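Local atomic coordinates of benzoate 1,2-dioxygenase beta subunit (Burkholderia mallei ATCC 23344, PDB entry 3E99), a protein that probably forms the non-catalytic beta subunit of the oxygenase component that dihydroxylates benzoate at the ring, helping to build the enzyme's multisubunit assembly. Residues 13-17 with 28-33. Numbering follows the deposited sequence.
Sequences FLYRE and AWLDCY
A single buried carboxylate oxygen, Glu17 OE2, accepts two hydrogen bonds from the same neighbouring segment: Trp29 NE1 donates to it at 2.9 Å (N-H...O angle 153°), and Tyr33 OH likewise at 2.9 Å. Residues 13-17 are regular helix, within helix 7-22; residues 28-30 are helical, and a type I turn runs from Leu30 to Tyr33, where the chain becomes extended. The CA atoms of Glu17 and Trp29 lie 6.1 Å apart. The CA-to-CB bonds of Glu17 (chi1 t, chi2 near -108°) and Trp29 (chi1 t) both point sideways, and their ends come together. Next to the Glu17 stem, Cys32 (m) points toward the helix, its CB 4.0 Å from Glu17 CG and 3.8 Å from CZ of Phe13 (chi1 t); its sulfur lies obliquely beside that ring, 5.2 Å from the centroid. At the exposed margin a water accepts from Arg16 NH2 (2.9 Å) and donates to Ala28 O (2.7 Å). In this NTF2-like fold the contact joins helix 7-22 to the turn after helix 26-30; strands 122-135 and 142-150 add Tyr132 OH, hydrogen-bonded to Glu17 OE1, and Lys146 NZ, hydrogen-bonded to Tyr33 OH. Such sharing is consistent with hydrogen bonds, plus a long, weak Lys146 ion pair, offsetting the carboxylate's burial.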
ATOM      1  N   PHE A  13       6.001  -7.895 -12.020  1.00 25.38           N
ATOM      2  CA  PHE A  13       5.981  -7.057 -13.191  1.00 21.33           C
ATOM      3  C   PHE A  13       5.438  -5.657 -12.949  1.00 21.63           C
ATOM      4  O   PHE A  13       6.042  -4.647 -13.402  1.00 19.78           O
ATOM      5  CB  PHE A  13       5.173  -7.685 -14.283  1.00 25.43           C
ATOM      6  CG  PHE A  13       5.073  -6.825 -15.489  1.00 24.21           C
ATOM      7  CD1 PHE A  13       6.198  -6.563 -16.245  1.00 25.99           C
ATOM      8  CD2 PHE A  13       3.865  -6.229 -15.838  1.00 26.40           C
ATOM      9  CE1 PHE A  13       6.115  -5.759 -17.339  1.00 26.73           C
ATOM     10  CE2 PHE A  13       3.790  -5.413 -16.919  1.00 25.53           C
ATOM     11  CZ  PHE A  13       4.911  -5.160 -17.662  1.00 23.93           C
ATOM     12  N   LEU A  14       4.314  -5.574 -12.237  1.00 24.71           N
ATOM     13  CA  LEU A  14       3.742  -4.291 -11.868  1.00 23.62           C
ATOM     14  C   LEU A  14       4.735  -3.446 -11.034  1.00 24.01           C
ATOM     15  O   LEU A  14       4.808  -2.226 -11.201  1.00 23.33           O
ATOM     16  CB  LEU A  14       2.402  -4.441 -11.114  1.00 24.88           C
ATOM     17  CG  LEU A  14       1.181  -5.088 -11.797  1.00 24.33           C
ATOM     18  CD1 LEU A  14      -0.029  -5.217 -10.843  1.00 26.30           C
ATOM     19  CD2 LEU A  14       0.837  -4.270 -13.073  1.00 22.56           C
ATOM     20  N   TYR A  15       5.466  -4.090 -10.120  1.00 24.80           N
ATOM     21  CA  TYR A  15       6.398  -3.371  -9.290  1.00 23.73           C
ATOM     22  C   TYR A  15       7.543  -2.855 -10.158  1.00 21.65           C
ATOM     23  O   TYR A  15       7.977  -1.747  -9.985  1.00 24.03           O
ATOM     24  CB  TYR A  15       6.934  -4.225  -8.138  1.00 23.14           C
ATOM     25  CG  TYR A  15       5.842  -4.783  -7.206  1.00 21.49           C
ATOM     26  CD1 TYR A  15       4.539  -4.264  -7.196  1.00 20.61           C
ATOM     27  CD2 TYR A  15       6.112  -5.845  -6.387  1.00 24.15           C
ATOM     28  CE1 TYR A  15       3.563  -4.754  -6.350  1.00 26.40           C
ATOM     29  CE2 TYR A  15       5.144  -6.376  -5.545  1.00 21.82           C
ATOM     30  CZ  TYR A  15       3.866  -5.830  -5.535  1.00 22.14           C
ATOM     31  OH  TYR A  15       2.941  -6.393  -4.695  1.00 26.50           O
ATOM     32  N   ARG A  16       8.039  -3.682 -11.083  1.00 21.03           N
ATOM     33  CA  ARG A  16       9.125  -3.270 -11.957  0.50 22.18           C
ATOM     34  C   ARG A  16       8.695  -2.116 -12.857  1.00 21.96           C
ATOM     35  O   ARG A  16       9.396  -1.114 -12.958  1.00 24.59           O
ATOM     36  CB  ARG A  16       9.596  -4.444 -12.834  0.50 22.65           C
ATOM     37  CG  ARG A  16      10.638  -4.021 -13.840  0.50 23.07           C
ATOM     38  CD  ARG A  16      11.499  -5.158 -14.378  0.50 25.33           C
ATOM     39  NE  ARG A  16      12.578  -4.535 -15.144  0.50 28.97           N
ATOM     40  CZ  ARG A  16      12.555  -4.294 -16.446  0.50 23.85           C
ATOM     41  NH1 ARG A  16      11.540  -4.696 -17.209  0.50 30.17           N
ATOM     42  NH2 ARG A  16      13.580  -3.675 -16.990  0.50 20.09           N
ATOM     43  N   GLU A  17       7.548  -2.274 -13.524  1.00 20.45           N
ATOM     44  CA  GLU A  17       7.056  -1.237 -14.428  1.00 22.93           C
ATOM     45  C   GLU A  17       6.969   0.122 -13.748  1.00 23.86           C
ATOM     46  O   GLU A  17       7.489   1.119 -14.250  1.00 23.01           O
ATOM     47  CB  GLU A  17       5.745  -1.653 -15.073  1.00 25.24           C
ATOM     48  CG  GLU A  17       5.201  -0.673 -16.111  1.00 24.12           C
ATOM     49  CD  GLU A  17       3.991   0.100 -15.646  1.00 23.88           C
ATOM     50  OE1 GLU A  17       3.155  -0.446 -14.884  1.00 24.33           O
ATOM     51  OE2 GLU A  17       3.874   1.289 -16.014  1.00 27.03           O
ATOM     52  N   ALA A  28      13.648   1.851 -20.672  1.00 24.00           N
ATOM     53  CA  ALA A  28      13.299   0.554 -20.051  1.00 22.23           C
ATOM     54  C   ALA A  28      11.790   0.451 -19.746  1.00 20.50           C
ATOM     55  O   ALA A  28      11.151  -0.604 -19.951  1.00 21.72           O
ATOM     56  CB  ALA A  28      14.136   0.345 -18.776  1.00 25.32           C
ATOM     57  N   TRP A  29      11.230   1.544 -19.259  1.00 22.19           N
ATOM     58  CA  TRP A  29       9.800   1.659 -19.011  1.00 23.94           C
ATOM     59  C   TRP A  29       8.975   1.415 -20.286  1.00 26.88           C
ATOM     60  O   TRP A  29       8.014   0.670 -20.260  1.00 23.64           O
ATOM     61  CB  TRP A  29       9.441   3.009 -18.408  1.00 21.72           C
ATOM     62  CG  TRP A  29       7.938   3.143 -18.168  1.00 24.12           C
ATOM     63  CD1 TRP A  29       7.182   2.538 -17.195  1.00 24.03           C
ATOM     64  CD2 TRP A  29       7.029   3.894 -18.976  1.00 24.65           C
ATOM     65  NE1 TRP A  29       5.863   2.894 -17.329  1.00 22.69           N
ATOM     66  CE2 TRP A  29       5.739   3.716 -18.429  1.00 25.12           C
ATOM     67  CE3 TRP A  29       7.189   4.724 -20.093  1.00 27.35           C
ATOM     68  CZ2 TRP A  29       4.611   4.344 -18.949  1.00 30.06           C
ATOM     69  CZ3 TRP A  29       6.051   5.332 -20.661  1.00 24.25           C
ATOM     70  CH2 TRP A  29       4.754   5.114 -20.075  1.00 28.09           C
ATOM     71  N   LEU A  30       9.329   2.086 -21.377  1.00 23.97           N
ATOM     72  CA  LEU A  30       8.630   1.905 -22.635  1.00 23.31           C
ATOM     73  C   LEU A  30       8.676   0.474 -23.051  1.00 22.10           C
ATOM     74  O   LEU A  30       7.732   0.006 -23.662  1.00 23.24           O
ATOM     75  CB  LEU A  30       9.219   2.791 -23.756  1.00 21.92           C
ATOM     76  CG  LEU A  30       8.847   4.268 -23.650  1.00 19.43           C
ATOM     77  CD1 LEU A  30       9.825   5.185 -24.439  1.00 21.35           C
ATOM     78  CD2 LEU A  30       7.375   4.525 -24.000  1.00 23.04           C
ATOM     79  N   ASP A  31       9.775  -0.222 -22.757  1.00 25.33           N
ATOM     80  CA  ASP A  31       9.876  -1.636 -23.140  1.00 27.62           C
ATOM     81  C   ASP A  31       8.991  -2.576 -22.343  1.00 28.63           C
ATOM     82  O   ASP A  31       8.925  -3.747 -22.674  1.00 27.89           O
ATOM     83  CB  ASP A  31      11.318  -2.134 -23.067  1.00 27.06           C
ATOM     84  CG  ASP A  31      12.119  -1.776 -24.300  1.00 33.70           C
ATOM     85  OD1 ASP A  31      11.519  -1.547 -25.385  1.00 47.82           O
ATOM     86  OD2 ASP A  31      13.357  -1.726 -24.159  1.00 52.41           O
ATOM     87  N   CYS A  32       8.293  -2.076 -21.327  1.00 28.18           N
ATOM     88  CA  CYS A  32       7.281  -2.883 -20.634  1.00 27.06           C
ATOM     89  C   CYS A  32       5.974  -2.892 -21.395  1.00 27.27           C
ATOM     90  O   CYS A  32       5.038  -3.609 -20.977  1.00 25.65           O
ATOM     91  CB  CYS A  32       7.000  -2.332 -19.217  1.00 26.93           C
ATOM     92  SG  CYS A  32       8.421  -2.356 -18.140  1.00 25.74           S
ATOM     93  N   TYR A  33       5.903  -2.090 -22.471  1.00 27.44           N
ATOM     94  CA  TYR A  33       4.698  -1.926 -23.277  1.00 27.04           C
ATOM     95  C   TYR A  33       4.857  -2.507 -24.676  1.00 27.29           C
ATOM     96  O   TYR A  33       5.855  -2.273 -25.345  1.00 28.81           O
ATOM     97  CB  TYR A  33       4.262  -0.451 -23.400  1.00 25.94           C
ATOM     98  CG  TYR A  33       3.762   0.131 -22.071  1.00 21.85           C
ATOM     99  CD1 TYR A  33       4.650   0.505 -21.074  1.00 24.38           C
ATOM    100  CD2 TYR A  33       2.402   0.306 -21.828  1.00 25.04           C
ATOM    101  CE1 TYR A  33       4.199   1.042 -19.865  1.00 26.27           C
ATOM    102  CE2 TYR A  33       1.939   0.849 -20.636  1.00 23.95           C
ATOM    103  CZ  TYR A  33       2.823   1.167 -19.636  1.00 26.24           C
ATOM    104  OH  TYR A  33       2.339   1.708 -18.442  1.00 25.72           O
TER
HETATM  105  O   HOH W   1      12.252  -3.027 -19.526  1.00 28.87           O